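Local coordinates for protein aminoacyl-tRNA synthetase (Cryptosporidium parvum, PDB 5F9Z) that probably charges tRNA(Pro) with proline at the expense of ATP, as a class II prolyl-tRNA synthetase, and is bound here by the inhibitor halofuginone and an ATP analogue, at residues 317-322 and 368-373; 324-329 and 388-393; 361-366 and 375-380. All coordinates share one frame; numbering follows the deposited sequence.

Contact 1 (317-322 and 368-373); sequences EEQKKI and RDIEKR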
ATOM      1  N   GLU A 317      30.110  27.982  16.449  1.00 39.84           N
ATOM      2  CA  GLU A 317      29.358  27.725  17.673  1.00 38.23           C
ATOM      3  C   GLU A 317      27.948  28.294  17.586  1.00 38.70           C
ATOM      4  O   GLU A 317      26.982  27.647  18.012  1.00 36.99           O
ATOM      5  CB  GLU A 317      30.102  28.305  18.878  1.00 37.90           C
ATOM      6  CG  GLU A 317      31.457  27.657  19.161  1.00 38.00           C
ATOM      7  CD  GLU A 317      32.552  28.129  18.218  1.00 37.59           C
ATOM      8  OE1 GLU A 317      32.296  29.054  17.418  1.00 36.51           O
ATOM      9  OE2 GLU A 317      33.669  27.574  18.276  1.00 38.28           O
ATOM     10  N   GLU A 318      27.805  29.502  17.036  1.00 40.14           N
ATOM     11  CA  GLU A 318      26.479  30.065  16.825  1.00 41.14           C
ATOM     12  C   GLU A 318      25.715  29.339  15.725  1.00 39.10           C
ATOM     13  O   GLU A 318      24.479  29.363  15.727  1.00 37.65           O
ATOM     14  CB  GLU A 318      26.582  31.556  16.497  1.00 44.43           C
ATOM     15  CG  GLU A 318      26.960  32.420  17.688  1.00 48.66           C
ATOM     16  CD  GLU A 318      25.888  32.426  18.760  1.00 51.03           C
ATOM     17  OE1 GLU A 318      24.727  32.760  18.440  1.00 51.62           O
ATOM     18  OE2 GLU A 318      26.201  32.089  19.921  1.00 52.40           O
ATOM     19  N   GLN A 319      26.419  28.695  14.793  1.00 38.99           N
ATOM     20  CA  GLN A 319      25.741  27.919  13.760  1.00 36.70           C
ATOM     21  C   GLN A 319      25.161  26.632  14.332  1.00 36.27           C
ATOM     22  O   GLN A 319      24.027  26.258  14.010  1.00 35.76           O
ATOM     23  CB  GLN A 319      26.707  27.616  12.616  1.00 35.33           C
ATOM     24  CG  GLN A 319      26.046  27.116  11.343  1.00 33.25           C
ATOM     25  CD  GLN A 319      26.998  27.111  10.163  1.00 33.82           C
ATOM     26  OE1 GLN A 319      28.217  27.164  10.334  1.00 34.51           O
ATOM     27  NE2 GLN A 319      26.446  27.056   8.957  1.00 33.30           N
ATOM     28  N   LYS A 320      25.925  25.939  15.181  1.00 36.51           N
ATOM     29  CA  LYS A 320      25.400  24.753  15.848  1.00 34.89           C
ATOM     30  C   LYS A 320      24.295  25.112  16.831  1.00 34.34           C
ATOM     31  O   LYS A 320      23.375  24.315  17.049  1.00 35.13           O
ATOM     32  CB  LYS A 320      26.525  24.011  16.571  1.00 34.03           C
ATOM     33  N   LYS A 321      24.365  26.304  17.425  1.00 33.95           N
ATOM     34  CA  LYS A 321      23.346  26.723  18.381  1.00 35.83           C
ATOM     35  C   LYS A 321      22.020  27.006  17.685  1.00 35.77           C
ATOM     36  O   LYS A 321      20.950  26.715  18.232  1.00 35.75           O
ATOM     37  CB  LYS A 321      23.838  27.950  19.147  1.00 39.10           C
ATOM     38  CG  LYS A 321      22.951  28.395  20.291  1.00 41.06           C
ATOM     39  CD  LYS A 321      23.632  29.506  21.073  1.00 43.95           C
ATOM     40  CE  LYS A 321      22.649  30.266  21.939  1.00 46.61           C
ATOM     41  NZ  LYS A 321      22.894  31.734  21.853  1.00 49.79           N
ATOM     42  N   ILE A 322      22.069  27.571  16.477  1.00 34.83           N
ATOM     43  CA  ILE A 322      20.844  27.818  15.724  1.00 34.08           C
ATOM     44  C   ILE A 322      20.229  26.504  15.259  1.00 31.37           C
ATOM     45  O   ILE A 322      19.010  26.314  15.331  1.00 29.94           O
ATOM     46  CB  ILE A 322      21.123  28.767  14.544  1.00 36.04           C
ATOM     47  CG1 ILE A 322      21.385  30.185  15.053  1.00 39.28           C
ATOM     48  CG2 ILE A 322      19.962  28.762  13.560  1.00 35.04           C
ATOM     49  CD1 ILE A 322      20.216  30.788  15.802  1.00 40.37           C
ATOM     50  N   ARG A 368      23.820  34.215   6.502  1.00 40.83           N
ATOM     51  CA  ARG A 368      22.661  35.092   6.374  1.00 42.24           C
ATOM     52  C   ARG A 368      21.481  34.586   7.192  1.00 43.12           C
ATOM     53  O   ARG A 368      20.703  35.388   7.721  1.00 43.86           O
ATOM     54  CB  ARG A 368      22.265  35.229   4.903  1.00 42.07           C
ATOM     55  N   ASP A 369      21.334  33.265   7.313  1.00 42.23           N
ATOM     56  CA  ASP A 369      20.240  32.710   8.100  1.00 40.65           C
ATOM     57  C   ASP A 369      20.481  32.904   9.593  1.00 40.32           C
ATOM     58  O   ASP A 369      19.541  33.181  10.348  1.00 37.78           O
ATOM     59  CB  ASP A 369      20.059  31.230   7.767  1.00 40.35           C
ATOM     60  CG  ASP A 369      19.896  30.986   6.280  1.00 41.61           C
ATOM     61  OD1 ASP A 369      18.756  31.085   5.782  1.00 41.89           O
ATOM     62  OD2 ASP A 369      20.910  30.699   5.609  1.00 42.23           O
ATOM     63  N   ILE A 370      21.732  32.759  10.034  1.00 43.80           N
ATOM     64  CA  ILE A 370      22.063  33.001  11.436  1.00 45.17           C
ATOM     65  C   ILE A 370      21.840  34.466  11.789  1.00 48.62           C
ATOM     66  O   ILE A 370      21.372  34.795  12.886  1.00 47.54           O
ATOM     67  CB  ILE A 370      23.513  32.570  11.721  1.00 45.21           C
ATOM     68  CG1 ILE A 370      23.728  31.107  11.336  1.00 43.39           C
ATOM     69  CG2 ILE A 370      23.865  32.797  13.185  1.00 45.82           C
ATOM     70  CD1 ILE A 370      25.178  30.688  11.346  1.00 43.58           C
ATOM     71  N   GLU A 371      22.163  35.366  10.858  1.00 53.38           N
ATOM     72  CA  GLU A 371      22.088  36.795  11.139  1.00 56.64           C
ATOM     73  C   GLU A 371      20.646  37.258  11.306  1.00 56.64           C
ATOM     74  O   GLU A 371      20.359  38.128  12.138  1.00 58.87           O
ATOM     75  CB  GLU A 371      22.782  37.575  10.022  1.00 59.61           C
ATOM     76  CG  GLU A 371      22.902  39.066  10.266  1.00 63.20           C
ATOM     77  CD  GLU A 371      23.647  39.771   9.148  1.00 67.90           C
ATOM     78  OE1 GLU A 371      24.079  39.083   8.198  1.00 68.91           O
ATOM     79  OE2 GLU A 371      23.798  41.008   9.217  1.00 70.83           O
ATOM     80  N   LYS A 372      19.726  36.689  10.532  1.00 52.39           N
ATOM     81  CA  LYS A 372      18.324  37.085  10.567  1.00 49.81           C
ATOM     82  C   LYS A 372      17.490  36.257  11.535  1.00 44.84           C
ATOM     83  O   LYS A 372      16.295  36.532  11.684  1.00 42.91           O
ATOM     84  CB  LYS A 372      17.716  36.984   9.164  1.00 50.57           C
ATOM     85  CG  LYS A 372      18.477  37.750   8.095  1.00 53.29           C
ATOM     86  CD  LYS A 372      17.957  37.416   6.706  1.00 54.31           C
ATOM     87  CE  LYS A 372      16.511  37.855   6.533  1.00 55.02           C
ATOM     88  NZ  LYS A 372      16.365  39.334   6.631  1.00 57.24           N
ATOM     89  N   ARG A 373      18.088  35.266  12.198  1.00 42.62           N
ATOM     90  CA  ARG A 373      17.350  34.284  12.993  1.00 39.79           C
ATOM     91  C   ARG A 373      16.203  33.690  12.178  1.00 37.81           C
ATOM     92  O   ARG A 373      15.044  33.665  12.599  1.00 36.58           O
ATOM     93  CB  ARG A 373      16.852  34.888  14.308  1.00 39.79           C
ATOM     94  CG  ARG A 373      17.945  35.041  15.354  1.00 40.16           C
ATOM     95  CD  ARG A 373      17.382  35.369  16.727  1.00 40.67           C
ATOM     96  NE  ARG A 373      16.363  34.411  17.152  1.00 40.16           N
ATOM     97  CZ  ARG A 373      16.624  33.204  17.645  1.00 39.22           C
ATOM     98  NH1 ARG A 373      15.630  32.404  18.007  1.00 37.42           N
ATOM     99  NH2 ARG A 373      17.877  32.788  17.768  1.00 39.74           N
TER

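Contact 2 (324-329 and 388-393); sequences NEVECI and IPISEL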
ATOM      1  N   ASN A 324      20.584  23.539  16.668  1.00 29.90           N
ATOM      2  CA  ASN A 324      20.022  22.870  17.837  1.00 29.94           C
ATOM      3  C   ASN A 324      18.721  23.531  18.275  1.00 27.50           C
ATOM      4  O   ASN A 324      17.782  22.846  18.699  1.00 26.66           O
ATOM      5  CB  ASN A 324      21.031  22.862  18.983  1.00 33.49           C
ATOM      6  CG  ASN A 324      22.200  21.932  18.726  1.00 36.04           C
ATOM      7  OD1 ASN A 324      22.123  21.036  17.886  1.00 35.51           O
ATOM      8  ND2 ASN A 324      23.290  22.136  19.457  1.00 38.71           N
ATOM      9  N   GLU A 325      18.647  24.861  18.184  1.00 27.56           N
ATOM     10  CA  GLU A 325      17.413  25.558  18.531  1.00 28.95           C
ATOM     11  C   GLU A 325      16.287  25.180  17.577  1.00 28.04           C
ATOM     12  O   GLU A 325      15.164  24.894  18.006  1.00 28.92           O
ATOM     13  CB  GLU A 325      17.643  27.070  18.524  1.00 31.33           C
ATOM     14  CG  GLU A 325      16.371  27.888  18.690  1.00 33.75           C
ATOM     15  CD  GLU A 325      16.634  29.380  18.730  1.00 35.72           C
ATOM     16  OE1 GLU A 325      15.874  30.099  19.412  1.00 37.02           O
ATOM     17  OE2 GLU A 325      17.602  29.832  18.085  1.00 36.32           O
ATOM     18  N   VAL A 326      16.574  25.167  16.273  1.00 28.05           N
ATOM     19  CA  VAL A 326      15.569  24.769  15.291  1.00 27.26           C
ATOM     20  C   VAL A 326      15.177  23.311  15.492  1.00 25.97           C
ATOM     21  O   VAL A 326      13.993  22.956  15.427  1.00 24.41           O
ATOM     22  CB  VAL A 326      16.085  25.028  13.863  1.00 26.77           C
ATOM     23  CG1 VAL A 326      15.126  24.451  12.835  1.00 26.30           C
ATOM     24  CG2 VAL A 326      16.279  26.518  13.632  1.00 25.90           C
ATOM     25  N   GLU A 327      16.161  22.443  15.743  1.00 26.90           N
ATOM     26  CA  GLU A 327      15.863  21.033  15.979  1.00 28.23           C
ATOM     27  C   GLU A 327      15.028  20.850  17.241  1.00 29.51           C
ATOM     28  O   GLU A 327      14.139  19.990  17.288  1.00 28.60           O
ATOM     29  CB  GLU A 327      17.160  20.231  16.076  1.00 29.64           C
ATOM     30  CG  GLU A 327      16.953  18.735  16.250  1.00 31.06           C
ATOM     31  CD  GLU A 327      18.251  17.989  16.488  1.00 35.34           C
ATOM     32  OE1 GLU A 327      19.200  18.600  17.024  1.00 37.21           O
ATOM     33  OE2 GLU A 327      18.324  16.792  16.136  1.00 36.98           O
ATOM     34  N   CYS A 328      15.298  21.651  18.275  1.00 30.87           N
ATOM     35  CA  CYS A 328      14.517  21.561  19.504  1.00 32.76           C
ATOM     36  C   CYS A 328      13.083  22.025  19.282  1.00 32.80           C
ATOM     37  O   CYS A 328      12.142  21.425  19.815  1.00 33.50           O
ATOM     38  CB  CYS A 328      15.182  22.380  20.610  1.00 35.91           C
ATOM     39  SG  CYS A 328      14.255  22.432  22.160  1.00 39.97           S
ATOM     40  N   ILE A 329      12.899  23.090  18.499  1.00 32.28           N
ATOM     41  CA  ILE A 329      11.554  23.578  18.210  1.00 31.20           C
ATOM     42  C   ILE A 329      10.771  22.545  17.408  1.00 30.39           C
ATOM     43  O   ILE A 329       9.586  22.303  17.671  1.00 31.63           O
ATOM     44  CB  ILE A 329      11.628  24.930  17.476  1.00 29.99           C
ATOM     45  CG1 ILE A 329      12.206  26.006  18.397  1.00 29.82           C
ATOM     46  CG2 ILE A 329      10.255  25.342  16.967  1.00 29.38           C
ATOM     47  CD1 ILE A 329      12.408  27.341  17.719  1.00 29.78           C
ATOM     48  N   ILE A 388      11.677  31.356   6.676  1.00 35.05           N
ATOM     49  CA  ILE A 388      10.790  31.344   7.837  1.00 33.02           C
ATOM     50  C   ILE A 388      11.588  31.802   9.048  1.00 31.15           C
ATOM     51  O   ILE A 388      12.647  31.228   9.330  1.00 28.88           O
ATOM     52  CB  ILE A 388      10.186  29.950   8.085  1.00 31.13           C
ATOM     53  CG1 ILE A 388       9.509  29.423   6.817  1.00 32.89           C
ATOM     54  CG2 ILE A 388       9.197  29.997   9.238  1.00 30.59           C
ATOM     55  CD1 ILE A 388       8.357  30.282   6.341  1.00 36.77           C
ATOM     56  N   PRO A 389      11.139  32.824   9.776  1.00 30.94           N
ATOM     57  CA  PRO A 389      11.801  33.172  11.036  1.00 30.30           C
ATOM     58  C   PRO A 389      11.731  32.014  12.020  1.00 31.62           C
ATOM     59  O   PRO A 389      10.790  31.217  12.008  1.00 32.72           O
ATOM     60  CB  PRO A 389      11.006  34.384  11.535  1.00 31.09           C
ATOM     61  CG  PRO A 389      10.376  34.956  10.305  1.00 32.69           C
ATOM     62  CD  PRO A 389      10.072  33.777   9.426  1.00 32.04           C
ATOM     63  N   ILE A 390      12.753  31.927  12.875  1.00 32.11           N
ATOM     64  CA  ILE A 390      12.824  30.839  13.848  1.00 30.84           C
ATOM     65  C   ILE A 390      11.603  30.854  14.760  1.00 32.16           C
ATOM     66  O   ILE A 390      11.079  29.800  15.141  1.00 30.61           O
ATOM     67  CB  ILE A 390      14.139  30.929  14.647  1.00 30.68           C
ATOM     68  CG1 ILE A 390      15.335  30.665  13.729  1.00 30.45           C
ATOM     69  CG2 ILE A 390      14.138  29.949  15.810  1.00 29.60           C
ATOM     70  CD1 ILE A 390      16.675  30.793  14.418  1.00 30.33           C
ATOM     71  N   SER A 391      11.114  32.049  15.101  1.00 34.13           N
ATOM     72  CA  SER A 391       9.941  32.159  15.961  1.00 35.09           C
ATOM     73  C   SER A 391       8.665  31.677  15.282  1.00 34.12           C
ATOM     74  O   SER A 391       7.665  31.442  15.968  1.00 35.06           O
ATOM     75  CB  SER A 391       9.766  33.606  16.425  1.00 37.15           C
ATOM     76  OG  SER A 391       9.609  34.479  15.320  1.00 38.86           O
ATOM     77  N   GLU A 392       8.673  31.524  13.957  1.00 33.23           N
ATOM     78  CA  GLU A 392       7.510  31.047  13.219  1.00 32.91           C
ATOM     79  C   GLU A 392       7.580  29.563  12.884  1.00 29.89           C
ATOM     80  O   GLU A 392       6.611  29.020  12.347  1.00 29.84           O
ATOM     81  CB  GLU A 392       7.337  31.848  11.924  1.00 34.60           C
ATOM     82  CG  GLU A 392       6.987  33.315  12.123  1.00 39.41           C
ATOM     83  CD  GLU A 392       6.718  34.029  10.812  1.00 42.89           C
ATOM     84  OE1 GLU A 392       6.761  33.364   9.754  1.00 43.10           O
ATOM     85  OE2 GLU A 392       6.462  35.251  10.836  1.00 45.19           O
ATOM     86  N   LEU A 393       8.695  28.897  13.193  1.00 27.91           N
ATOM     87  CA  LEU A 393       8.857  27.498  12.806  1.00 27.28           C
ATOM     88  C   LEU A 393       7.857  26.598  13.520  1.00 29.24           C
ATOM     89  O   LEU A 393       7.347  25.640  12.926  1.00 29.80           O
ATOM     90  CB  LEU A 393      10.286  27.038  13.092  1.00 25.81           C
ATOM     91  CG  LEU A 393      11.367  27.646  12.201  1.00 25.63           C
ATOM     92  CD1 LEU A 393      12.745  27.225  12.677  1.00 25.94           C
ATOM     93  CD2 LEU A 393      11.143  27.230  10.758  1.00 23.69           C
TER

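Contact 3 (361-366 and 375-380); sequences LRFEVG and VRVVVR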
ATOM      1  N   LEU A 361      11.314  18.417   3.768  1.00 21.34           N
ATOM      2  CA  LEU A 361      11.856  19.767   3.807  1.00 22.89           C
ATOM      3  C   LEU A 361      13.324  19.717   4.198  1.00 26.38           C
ATOM      4  O   LEU A 361      13.729  18.889   5.020  1.00 28.23           O
ATOM      5  CB  LEU A 361      11.090  20.648   4.805  1.00 22.02           C
ATOM      6  CG  LEU A 361       9.563  20.686   4.711  1.00 21.12           C
ATOM      7  CD1 LEU A 361       8.980  21.417   5.911  1.00 17.61           C
ATOM      8  CD2 LEU A 361       9.114  21.340   3.414  1.00 21.04           C
ATOM      9  N   ARG A 362      14.121  20.601   3.608  1.00 27.87           N
ATOM     10  CA  ARG A 362      15.499  20.795   4.029  1.00 29.11           C
ATOM     11  C   ARG A 362      15.681  22.235   4.485  1.00 29.54           C
ATOM     12  O   ARG A 362      15.140  23.165   3.877  1.00 29.28           O
ATOM     13  CB  ARG A 362      16.500  20.452   2.914  1.00 28.12           C
ATOM     14  CG  ARG A 362      16.573  21.434   1.760  1.00 29.77           C
ATOM     15  CD  ARG A 362      17.949  21.371   1.116  1.00 31.02           C
ATOM     16  NE  ARG A 362      18.011  22.063  -0.167  1.00 31.39           N
ATOM     17  CZ  ARG A 362      17.838  21.466  -1.342  1.00 33.31           C
ATOM     18  NH1 ARG A 362      17.589  20.165  -1.395  1.00 35.02           N
ATOM     19  NH2 ARG A 362      17.913  22.169  -2.464  1.00 33.43           N
ATOM     20  N   PHE A 363      16.420  22.409   5.576  1.00 30.12           N
ATOM     21  CA  PHE A 363      16.722  23.723   6.127  1.00 29.12           C
ATOM     22  C   PHE A 363      18.172  24.055   5.812  1.00 29.82           C
ATOM     23  O   PHE A 363      19.083  23.333   6.232  1.00 30.18           O
ATOM     24  CB  PHE A 363      16.482  23.766   7.637  1.00 28.76           C
ATOM     25  CG  PHE A 363      15.030  23.712   8.034  1.00 27.94           C
ATOM     26  CD1 PHE A 363      14.027  23.659   7.079  1.00 27.20           C
ATOM     27  CD2 PHE A 363      14.671  23.729   9.372  1.00 26.67           C
ATOM     28  CE1 PHE A 363      12.697  23.610   7.453  1.00 25.80           C
ATOM     29  CE2 PHE A 363      13.345  23.686   9.751  1.00 25.25           C
ATOM     30  CZ  PHE A 363      12.357  23.625   8.791  1.00 24.95           C
ATOM     31  N   GLU A 364      18.383  25.136   5.070  1.00 30.72           N
ATOM     32  CA  GLU A 364      19.718  25.636   4.773  1.00 31.32           C
ATOM     33  C   GLU A 364      20.041  26.749   5.762  1.00 31.59           C
ATOM     34  O   GLU A 364      19.353  27.775   5.792  1.00 34.04           O
ATOM     35  CB  GLU A 364      19.803  26.136   3.332  1.00 31.71           C
ATOM     36  CG  GLU A 364      19.419  25.086   2.303  1.00 31.98           C
ATOM     37  CD  GLU A 364      19.437  25.617   0.885  1.00 35.22           C
ATOM     38  OE1 GLU A 364      19.728  26.818   0.700  1.00 37.70           O
ATOM     39  OE2 GLU A 364      19.159  24.833  -0.047  1.00 36.10           O
ATOM     40  N   VAL A 365      21.074  26.541   6.572  1.00 29.52           N
ATOM     41  CA  VAL A 365      21.435  27.460   7.647  1.00 28.86           C
ATOM     42  C   VAL A 365      22.838  27.974   7.355  1.00 31.30           C
ATOM     43  O   VAL A 365      23.832  27.295   7.637  1.00 33.22           O
ATOM     44  CB  VAL A 365      21.360  26.796   9.026  1.00 28.37           C
ATOM     45  CG1 VAL A 365      21.723  27.794  10.116  1.00 29.60           C
ATOM     46  CG2 VAL A 365      19.970  26.224   9.262  1.00 23.50           C
ATOM     47  N   GLY A 366      22.924  29.176   6.791  1.00 32.25           N
ATOM     48  CA  GLY A 366      24.193  29.811   6.531  1.00 33.00           C
ATOM     49  C   GLY A 366      24.346  31.096   7.318  1.00 33.94           C
ATOM     50  O   GLY A 366      23.515  31.427   8.169  1.00 32.69           O
ATOM     51  N   VAL A 375      15.504  30.625   8.678  1.00 33.37           N
ATOM     52  CA  VAL A 375      16.013  29.439   8.000  1.00 33.58           C
ATOM     53  C   VAL A 375      15.487  29.414   6.573  1.00 33.66           C
ATOM     54  O   VAL A 375      14.351  29.827   6.310  1.00 32.02           O
ATOM     55  CB  VAL A 375      15.633  28.138   8.742  1.00 32.92           C
ATOM     56  CG1 VAL A 375      16.369  28.044  10.072  1.00 33.82           C
ATOM     57  CG2 VAL A 375      14.133  28.063   8.949  1.00 33.84           C
ATOM     58  N   ARG A 376      16.321  28.937   5.653  1.00 33.01           N
ATOM     59  CA  ARG A 376      15.933  28.756   4.260  1.00 33.14           C
ATOM     60  C   ARG A 376      15.316  27.372   4.094  1.00 30.83           C
ATOM     61  O   ARG A 376      15.993  26.357   4.294  1.00 29.67           O
ATOM     62  CB  ARG A 376      17.138  28.928   3.337  1.00 35.57           C
ATOM     63  CG  ARG A 376      16.889  28.503   1.897  1.00 36.63           C
ATOM     64  CD  ARG A 376      15.730  29.270   1.278  1.00 36.96           C
ATOM     65  NE  ARG A 376      15.959  30.711   1.280  1.00 38.87           N
ATOM     66  CZ  ARG A 376      16.584  31.371   0.310  1.00 40.26           C
ATOM     67  NH1 ARG A 376      17.047  30.718  -0.746  1.00 40.63           N
ATOM     68  NH2 ARG A 376      16.746  32.684   0.397  1.00 41.06           N
ATOM     69  N   VAL A 377      14.039  27.333   3.730  1.00 31.76           N
ATOM     70  CA  VAL A 377      13.302  26.086   3.565  1.00 30.31           C
ATOM     71  C   VAL A 377      13.155  25.800   2.079  1.00 30.33           C
ATOM     72  O   VAL A 377      12.740  26.674   1.307  1.00 31.55           O
ATOM     73  CB  VAL A 377      11.925  26.159   4.247  1.00 28.64           C
ATOM     74  CG1 VAL A 377      11.212  24.819   4.149  1.00 27.54           C
ATOM     75  CG2 VAL A 377      12.073  26.594   5.698  1.00 27.64           C
ATOM     76  N   VAL A 378      13.495  24.579   1.676  1.00 28.50           N
ATOM     77  CA  VAL A 378      13.304  24.109   0.309  1.00 26.55           C
ATOM     78  C   VAL A 378      12.396  22.889   0.366  1.00 26.28           C
ATOM     79  O   VAL A 378      12.700  21.915   1.065  1.00 27.27           O
ATOM     80  CB  VAL A 378      14.637  23.771  -0.378  1.00 26.72           C
ATOM     81  CG1 VAL A 378      14.397  23.359  -1.824  1.00 27.19           C
ATOM     82  CG2 VAL A 378      15.589  24.954  -0.306  1.00 23.24           C
ATOM     83  N   VAL A 379      11.286  22.945  -0.361  1.00 26.44           N
ATOM     84  CA  VAL A 379      10.301  21.871  -0.372  1.00 24.78           C
ATOM     85  C   VAL A 379      10.717  20.828  -1.401  1.00 25.29           C
ATOM     86  O   VAL A 379      11.157  21.163  -2.506  1.00 27.40           O
ATOM     87  CB  VAL A 379       8.894  22.425  -0.662  1.00 24.07           C
ATOM     88  CG1 VAL A 379       7.847  21.338  -0.497  1.00 21.81           C
ATOM     89  CG2 VAL A 379       8.593  23.600   0.255  1.00 23.38           C
ATOM     90  N   ARG A 380      10.569  19.552  -1.035  1.00 23.41           N
ATOM     91  CA  ARG A 380      11.135  18.469  -1.834  1.00 23.64           C
ATOM     92  C   ARG A 380      10.421  18.311  -3.172  1.00 25.71           C
ATOM     93  O   ARG A 380      11.067  18.216  -4.222  1.00 25.54           O
ATOM     94  CB  ARG A 380      11.083  17.162  -1.040  1.00 21.87           C
ATOM     95  CG  ARG A 380      11.330  15.907  -1.862  1.00 22.65           C
ATOM     96  CD  ARG A 380      12.731  15.879  -2.454  1.00 26.64           C
ATOM     97  NE  ARG A 380      12.959  14.659  -3.225  1.00 28.32           N
ATOM     98  CZ  ARG A 380      12.606  14.502  -4.496  1.00 29.08           C
ATOM     99  NH1 ARG A 380      12.008  15.491  -5.148  1.00 28.89           N
ATOM    100  NH2 ARG A 380      12.849  13.355  -5.115  1.00 29.57           N
TER
HETATM  101  O   HOH W   1      17.979  27.772  -1.397  1.00 41.82           O

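Contact 1 (317-322 and 368-373)
In the anticodon-binding domain the first turns of helix 317-332 meet the short helix between strands 361-365 and 374-379; within 317-322 and 368-373 the axes cross at 71° with a closest approach of 10.3 Å. No hydrogen bond spans the segments, and the apolar part is centred on Ile370, which leaves its helix toward 317-322. Its two branches divide the work. With CG1 beside the backbone N (chi1 -56°) and the chain extended, CD1 runs across the aliphatic part of Gln319 at about a right angle, 3.7 Å from Gln319 CB. Ile370 CG2, anti to the backbone N, meets Ile322 CG1 at 4.1 Å, the two side chains crossing obliquely. The polar contribution is indirect. Gln319 puts CG anti to its backbone N (chi1 -166°) and stays extended, so the amide passes the isoleucine and NE2 bonds to Val365 O at the end of strand 361-365. At the far end of the short helix, Arg373 has positive phi and closes a Schellman motif. Its side chain bends at the third torsion so that its end swings toward helix 317-332, NH2 lying 3.7 Å from Ile322 CD1 in an oblique approach without a bond; the charge is paired through NH1 with Glu325, further along that helix. The crossing is thus held across these segments by methyl and methylene packing, while the polar tips of Gln319 and Arg373 tie it to the neighbouring strand and the next helical turn.

Contact 2 (324-329 and 388-393)
Ile390, in the turn after strand 385-389, and Leu393, at the start of helix 393-417, point toward helix 317-332, where Glu325, Val326 and Ile329 receive them. Ile390 enters crosswise. With CG1 beside the backbone N (chi1 -67°), CG2 is anti to it and meets the tip of Ile329 at right angles, Ile390 CG2 to Ile329 CD1 measuring 3.7 Å. The same methyl lies against the carboxylate end of Glu325, 3.9 Å from Glu325 CD, because that glutamate is fully extended with CG anti to its backbone N (chi1 172°) and runs across the isoleucine. Leu393 meets Val326 and the base of Ile329. One methyl, CD1, straddles both branches of Val326, standing 3.7 Å from Val326 CG1 and equally far from Val326 CG2, while Leu393 CB backs onto Ile329 CG2 at 4.2 Å. Val326 continues inward to Val375 and Ile306, so the helix packs both on the sheet of the anticodon-binding domain and on this connection. Hydrogen bonds between the segments are absent. The seat between them is made by aliphatic packing, and the Glu325 carboxylate, its charge probably tempered by its salt bridge to Arg373, borders this apolar patch.

Contact 3 (361-366 and 375-380)
Strands 361-365 and 374-379 lie antiparallel, and four backbone bonds zip them together. Arg362 and Val378 form one hydrogen-bonded pair, with Val378 N reaching Arg362 O at 3.1 Å; Glu364 and Arg376 form the next, where the shortest bond runs from Glu364 N to Arg376 O, 2.8 Å and nearly straight (169°). At the non-hydrogen-bonded pairs CA-H groups point to carbonyls instead, as Phe363 CA does to Arg376 O at 3.3 Å. The tight side carries Leu361, Phe363, Val377 and Val379. Phe363 CE1 presses on Val377 CG2 at 3.5 Å, Val375 CG2 sits over one face of the ring, and Leu361 CD2 touches Val379 CG2 at 3.9 Å. Val326 and Leu330 of helix 317-332 and Ile397 of helix 393-417 pack on Phe363. The opposite face is more polar: Val378 is buried, but Arg362, Glu364 and Arg376 are partly exposed, and the Glu364-Arg376 end is looser and hydrated. Arg362 CG takes the crowded position between backbone N and carbonyl carbon (chi1 72°), which lays the extended chain along Val378, with Val378 CG1 over one face of the guanidinium. NE then donates in plane to the anti lone pair of Glu364 OE2 at 3.0 Å, a salt bridge within the strand; NH1 pairs with Glu355, and the group makes a cation-pi contact with Tyr351. A water bridges Glu364 OE1 and Arg376 NH1, whose charged atoms do not touch, while Arg376 NE is salt-bridged to Asp387. Antiparallel strands in a mixed five-stranded sheet flanked by helices fit the alpha/beta fold of the anticodon-binding domain of class IIa synthetases.

All three contacts lie in the anticodon-binding domain, far from the centre of the chain. Contacts 2 and 3 are buried; contact 1 is partly buried, with two of its touching residues exposed. Contact 3 supplies the sheet, contact 2 the helix and turn packed on its apolar face, and contact 1 the helix crossing at its end. Contacts 1 and 2 share helix 317-332 and meet where Ile322 packs on Ile390 and Arg373 O probably bonds to Ile390 N. Contact 2 adjoins contact 3 through neighbouring strands, with Ile388 O probably bonded to Val375 N. Only in contact 3 do main-chain hydrogen bonds run between the two segments; contacts 1 and 2 rely on aliphatic packing.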